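Local coordinates for 2-hydroxyisobutanoyl-CoA mutase large subunit (Aquincola tertiaricarbonis, PDB 4R3U), which catalyses, together with a small cobalamin-binding subunit, the B12-dependent interconversion of 2-hydroxyisobutanoyl-CoA and (3S)-3-hydroxybutanoyl-CoA, at residues A[206-211]-A[245-250]. Sequence-based numbering, arbitrary orientation.
With 3HC (3-hydroxybutanoyl-coenzyme A), chain E.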
ATOM      1  N   GLY A 206      17.434 -23.517   6.237  1.00 32.94           N
ATOM      2  CA  GLY A 206      16.413 -23.850   5.270  1.00 31.47           C
ATOM      3  C   GLY A 206      15.152 -24.388   5.899  1.00 33.11           C
ATOM      4  O   GLY A 206      15.030 -24.459   7.124  1.00 32.38           O
ATOM      5  N   THR A 207      14.209 -24.770   5.039  1.00 29.59           N
ATOM      6  CA  THR A 207      12.890 -25.285   5.385  1.00 27.90           C
ATOM      7  C   THR A 207      12.336 -26.205   4.276  1.00 28.44           C
ATOM      8  O   THR A 207      12.561 -25.963   3.089  1.00 25.09           O
ATOM      9  CB  THR A 207      11.899 -24.100   5.524  1.00 22.45           C
ATOM     10  OG1 THR A 207      12.482 -23.025   6.266  1.00 22.28           O
ATOM     11  CG2 THR A 207      10.566 -24.505   6.132  1.00 18.72           C
ATOM     12  N   VAL A 208      11.590 -27.241   4.693  1.00 27.16           N
ATOM     13  CA  VAL A 208      10.725 -28.102   3.880  1.00 26.14           C
ATOM     14  C   VAL A 208       9.363 -27.896   4.543  1.00 31.49           C
ATOM     15  O   VAL A 208       9.290 -27.857   5.779  1.00 30.81           O
ATOM     16  CB  VAL A 208      11.142 -29.583   3.791  1.00 29.55           C
ATOM     17  CG1 VAL A 208      12.291 -29.762   2.803  1.00 28.48           C
ATOM     18  CG2 VAL A 208      11.498 -30.165   5.169  1.00 31.12           C
ATOM     19  N   GLN A 209       8.324 -27.596   3.750  1.00 29.25           N
ATOM     20  CA  GLN A 209       6.973 -27.342   4.287  1.00 28.46           C
ATOM     21  C   GLN A 209       6.475 -28.545   5.109  1.00 31.05           C
ATOM     22  O   GLN A 209       6.021 -28.359   6.241  1.00 32.86           O
ATOM     23  CB  GLN A 209       5.986 -26.947   3.173  1.00 28.26           C
ATOM     24  CG  GLN A 209       4.692 -26.375   3.711  1.00 23.00           C
ATOM     25  CD  GLN A 209       3.958 -25.614   2.657  1.00 33.94           C
ATOM     26  OE1 GLN A 209       3.121 -26.163   1.919  1.00 27.67           O
ATOM     27  NE2 GLN A 209       4.321 -24.346   2.521  1.00 21.80           N
ATOM     28  N   ALA A 210       6.599 -29.766   4.546  1.00 24.24           N
ATOM     29  CA  ALA A 210       6.330 -31.070   5.178  1.00 24.21           C
ATOM     30  C   ALA A 210       4.959 -31.363   5.844  1.00 28.37           C
ATOM     31  O   ALA A 210       4.544 -32.521   5.884  1.00 28.42           O
ATOM     32  CB  ALA A 210       7.480 -31.451   6.100  1.00 25.00           C
ATOM     33  N   ASP A 211       4.279 -30.340   6.373  1.00 26.22           N
ATOM     34  CA  ASP A 211       2.970 -30.452   7.052  1.00 26.19           C
ATOM     35  C   ASP A 211       1.934 -31.165   6.207  1.00 25.26           C
ATOM     36  O   ASP A 211       1.348 -30.573   5.308  1.00 21.52           O
ATOM     37  CB  ASP A 211       2.440 -29.057   7.497  1.00 26.70           C
ATOM     38  CG  ASP A 211       1.138 -29.039   8.277  1.00 27.43           C
ATOM     39  OD1 ASP A 211       0.513 -30.125   8.449  1.00 28.20           O
ATOM     40  OD2 ASP A 211       0.720 -27.948   8.685  1.00 31.76           O
ATOM     41  N   LYS A 245      21.014 -28.466  13.079  1.00 42.58           N
ATOM     42  CA  LYS A 245      20.863 -27.385  14.051  1.00 42.76           C
ATOM     43  C   LYS A 245      20.186 -26.095  13.565  1.00 44.12           C
ATOM     44  O   LYS A 245      19.391 -25.519  14.315  1.00 43.84           O
ATOM     45  CB  LYS A 245      22.202 -27.073  14.752  1.00 46.51           C
ATOM     46  CG  LYS A 245      22.615 -28.143  15.770  1.00 63.55           C
ATOM     47  CD  LYS A 245      23.681 -27.626  16.759  1.00 74.25           C
ATOM     48  CE  LYS A 245      25.112 -27.914  16.335  1.00 75.18           C
ATOM     49  NZ  LYS A 245      26.054 -27.918  17.487  1.00 76.57           N
ATOM     50  N   ARG A 246      20.510 -25.631  12.339  1.00 38.53           N
ATOM     51  CA  ARG A 246      19.957 -24.384  11.801  1.00 36.67           C
ATOM     52  C   ARG A 246      18.771 -24.573  10.829  1.00 38.61           C
ATOM     53  O   ARG A 246      18.239 -23.591  10.292  1.00 37.30           O
ATOM     54  CB  ARG A 246      21.066 -23.533  11.176  1.00 36.84           C
ATOM     55  CG  ARG A 246      21.870 -22.790  12.199  1.00 37.99           C
ATOM     56  CD  ARG A 246      22.831 -21.823  11.564  1.00 39.27           C
ATOM     57  NE  ARG A 246      22.160 -20.596  11.162  1.00 57.16           N
ATOM     58  CZ  ARG A 246      22.288 -20.036   9.966  1.00 70.97           C
ATOM     59  NH1 ARG A 246      23.089 -20.579   9.054  1.00 56.38           N
ATOM     60  NH2 ARG A 246      21.613 -18.931   9.666  1.00 48.09           N
ATOM     61  N   TYR A 247      18.343 -25.836  10.628  1.00 35.52           N
ATOM     62  CA  TYR A 247      17.244 -26.201   9.728  1.00 33.62           C
ATOM     63  C   TYR A 247      15.853 -26.225  10.392  1.00 35.94           C
ATOM     64  O   TYR A 247      15.713 -26.676  11.535  1.00 35.75           O
ATOM     65  CB  TYR A 247      17.532 -27.542   9.029  1.00 33.94           C
ATOM     66  CG  TYR A 247      16.847 -27.676   7.694  1.00 32.92           C
ATOM     67  CD1 TYR A 247      17.444 -27.201   6.533  1.00 33.41           C
ATOM     68  CD2 TYR A 247      15.593 -28.274   7.586  1.00 33.25           C
ATOM     69  CE1 TYR A 247      16.820 -27.329   5.294  1.00 32.33           C
ATOM     70  CE2 TYR A 247      14.953 -28.397   6.352  1.00 33.37           C
ATOM     71  CZ  TYR A 247      15.570 -27.920   5.209  1.00 39.33           C
ATOM     72  OH  TYR A 247      14.943 -28.043   3.993  1.00 38.96           O
ATOM     73  N   ASN A 248      14.834 -25.758   9.638  1.00 30.77           N
ATOM     74  CA  ASN A 248      13.427 -25.729  10.032  1.00 29.66           C
ATOM     75  C   ASN A 248      12.724 -26.918   9.360  1.00 32.52           C
ATOM     76  O   ASN A 248      12.482 -26.867   8.157  1.00 30.82           O
ATOM     77  CB  ASN A 248      12.801 -24.395   9.645  1.00 27.14           C
ATOM     78  CG  ASN A 248      13.525 -23.225  10.243  1.00 28.23           C
ATOM     79  OD1 ASN A 248      13.544 -23.057  11.453  1.00 27.58           O
ATOM     80  ND2 ASN A 248      14.164 -22.411   9.413  1.00 22.93           N
ATOM     81  N   PRO A 249      12.480 -28.040  10.099  1.00 28.78           N
ATOM     82  CA  PRO A 249      11.915 -29.238   9.449  1.00 27.96           C
ATOM     83  C   PRO A 249      10.461 -29.151   8.963  1.00 29.77           C
ATOM     84  O   PRO A 249      10.014 -30.066   8.275  1.00 30.31           O
ATOM     85  CB  PRO A 249      12.081 -30.333  10.521  1.00 29.16           C
ATOM     86  CG  PRO A 249      12.048 -29.602  11.793  1.00 33.01           C
ATOM     87  CD  PRO A 249      12.743 -28.290  11.539  1.00 29.15           C
ATOM     88  N   ILE A 250       9.722 -28.119   9.350  1.00 25.17           N
ATOM     89  CA  ILE A 250       8.306 -27.971   9.017  1.00 22.96           C
ATOM     90  C   ILE A 250       7.908 -26.513   9.131  1.00 25.72           C
ATOM     91  O   ILE A 250       8.507 -25.739   9.867  1.00 28.83           O
ATOM     92  CB  ILE A 250       7.458 -28.847  10.000  1.00 24.82           C
ATOM     93  CG1 ILE A 250       5.976 -28.965   9.559  1.00 23.70           C
ATOM     94  CG2 ILE A 250       7.605 -28.371  11.493  1.00 26.03           C
ATOM     95  CD1 ILE A 250       5.116 -29.986  10.356  1.00 22.47           C
TER
HETATM   96  N1A 3HC E 801      18.166 -10.359  16.185  0.50 46.88           N
HETATM   97  C2A 3HC E 801      19.212 -11.407  16.228  0.50 45.91           C
HETATM   98  N3A 3HC E 801      18.945 -12.498  15.282  0.50 44.89           N
HETATM   99  C4A 3HC E 801      17.855 -12.490  14.477  0.50 45.41           C
HETATM  100  C5A 3HC E 801      16.948 -11.491  14.511  0.50 46.16           C
HETATM  101  C6A 3HC E 801      17.101 -10.458  15.370  0.50 45.41           C
HETATM  102  N6A 3HC E 801      16.171  -9.504  15.360  0.50 43.70           N
HETATM  103  N7A 3HC E 801      16.014 -11.772  13.598  0.50 44.40           N
HETATM  104  C8A 3HC E 801      16.340 -12.918  13.006  0.50 42.80           C
HETATM  105  N9A 3HC E 801      17.455 -13.375  13.567  0.50 42.50           N
HETATM  106  C1B 3HC E 801      18.224 -14.620  13.260  0.50 38.06           C
HETATM  107  C2B 3HC E 801      17.444 -15.879  13.576  0.50 35.54           C
HETATM  108  O2B 3HC E 801      17.610 -16.276  14.942  0.50 35.58           O
HETATM  109  C3B 3HC E 801      18.057 -16.882  12.613  0.50 38.73           C
HETATM  110  O3B 3HC E 801      19.302 -17.406  13.135  0.50 44.84           O
HETATM  111  P3B 3HC E 801      19.693 -18.973  13.093  0.50 43.89           P
HETATM  112  O7A 3HC E 801      19.705 -19.275  11.648  0.50 45.33           O
HETATM  113  O8A 3HC E 801      21.030 -18.967  13.736  0.50 47.76           O
HETATM  114  O9A 3HC E 801      18.607 -19.594  13.886  0.50 39.49           O
HETATM  115  C4B 3HC E 801      18.378 -16.040  11.383  0.50 36.96           C
HETATM  116  O4B 3HC E 801      18.495 -14.658  11.840  0.50 38.51           O
HETATM  117  C5B 3HC E 801      17.294 -16.199  10.302  0.50 34.44           C
HETATM  118  O5B 3HC E 801      16.088 -15.512  10.703  0.50 33.39           O
HETATM  119  P1A 3HC E 801      14.665 -16.259  10.968  0.50 33.76           P
HETATM  120  O1A 3HC E 801      14.857 -17.684  11.353  0.50 34.58           O
HETATM  121  O2A 3HC E 801      13.855 -15.402  11.849  0.50 32.48           O
HETATM  122  O3A 3HC E 801      14.066 -16.090   9.448  0.50 33.55           O
HETATM  123  P2A 3HC E 801      14.077 -17.189   8.251  0.50 29.74           P
HETATM  124  O4A 3HC E 801      13.480 -16.561   7.063  0.50 28.43           O
HETATM  125  O5A 3HC E 801      15.404 -17.840   8.123  0.50 33.02           O
HETATM  126  O6A 3HC E 801      13.083 -18.267   8.844  0.50 28.82           O
HETATM  127  CBP 3HC E 801      11.005 -19.469   9.173  0.50 27.99           C
HETATM  128  CCP 3HC E 801      11.664 -18.085   8.994  0.50 29.25           C
HETATM  129  CDP 3HC E 801      11.477 -20.007  10.531  0.50 26.17           C
HETATM  130  CEP 3HC E 801       9.482 -19.303   9.239  0.50 28.00           C
HETATM  131  CAP 3HC E 801      11.429 -20.453   8.032  0.50 27.59           C
HETATM  132  OAP 3HC E 801      10.955 -21.806   8.206  0.50 27.43           O
HETATM  133  C9P 3HC E 801      11.238 -19.950   6.572  0.50 28.49           C
HETATM  134  O9P 3HC E 801      12.113 -19.294   6.003  0.50 29.02           O
HETATM  135  N8P 3HC E 801      10.121 -20.354   5.948  0.50 28.88           N
HETATM  136  C7P 3HC E 801       9.864 -20.003   4.547  0.50 26.92           C
HETATM  137  C6P 3HC E 801       8.675 -20.789   4.014  0.50 24.04           C
HETATM  138  C5P 3HC E 801       8.300 -20.381   2.586  0.50 21.79           C
HETATM  139  O5P 3HC E 801       8.845 -19.444   1.996  0.50 21.65           O
HETATM  140  N4P 3HC E 801       7.336 -21.145   2.061  0.50 20.57           N
HETATM  141  C3P 3HC E 801       6.808 -20.923   0.722  0.50 22.35           C
HETATM  142  C2P 3HC E 801       5.420 -21.501   0.679  0.50 22.78           C
HETATM  143  S1P 3HC E 801       4.614 -21.199  -0.923  0.50 26.37           S
HETATM  144  C1  3HC E 801       3.074 -22.062  -0.569  0.50 27.73           C
HETATM  145  O1  3HC E 801       3.015 -23.139   0.022  0.50 27.03           O
HETATM  146  C2  3HC E 801       1.775 -21.338  -0.963  0.50 29.36           C
HETATM  147  C3  3HC E 801       1.480 -21.445  -2.462  0.50 31.51           C
HETATM  148  O3  3HC E 801       2.577 -20.916  -3.197  0.50 33.43           O
HETATM  149  C4  3HC E 801       1.203 -22.898  -2.877  0.50 31.00           C
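Two neighbouring parallel strands of the TIM barrel, 206-208 and 247-248, meet here in the wall of the channel that holds the acyl-CoA; the mainly helical connection between them includes helix 226-243, which packs on Pro249 and Ile250. Gly206 O takes the backbone N of Asn248 at 2.8 Å in a nearly straight bond, plus a weak one from Asn248 ND2. One residue on, the CA-H of Thr207 points at Asn248 O. Away from the ligand, the Tyr247 ring lies over the Gly206-Thr207 peptide, with Gly206 O above its centre and CE1 3.4 Å from Gly206 C. Tyr247 CG, anti to the backbone N (chi1 -153°), starts the ring off on the side of Gly206. The Tyr247 hydroxyl reaches Val208 CG1, the two side chains crossing at about a right angle. An alanine in place of Tyr247 would probably leave that peptide without its aromatic cover and open a gap beside Val208. The other face serves the acyl-CoA: Thr207 OG1 sits 2.8 Å from the pantetheine hydroxyl OAP, and Asn248 OD1 accepts bonds from Arg339 and Arg295, and Arg295 also hydrogen-bonds the acyl-CoA. At the phosphate end, Arg246 turns its guanidinium edge to the 3'-phosphate, NE and NH2 both gripping O7A. At the acyl end, Gln209, its chain extended beyond CG and its OE1 held by Asn180, donates from NE2 to the thioester oxygen O1 at 3.1 Å.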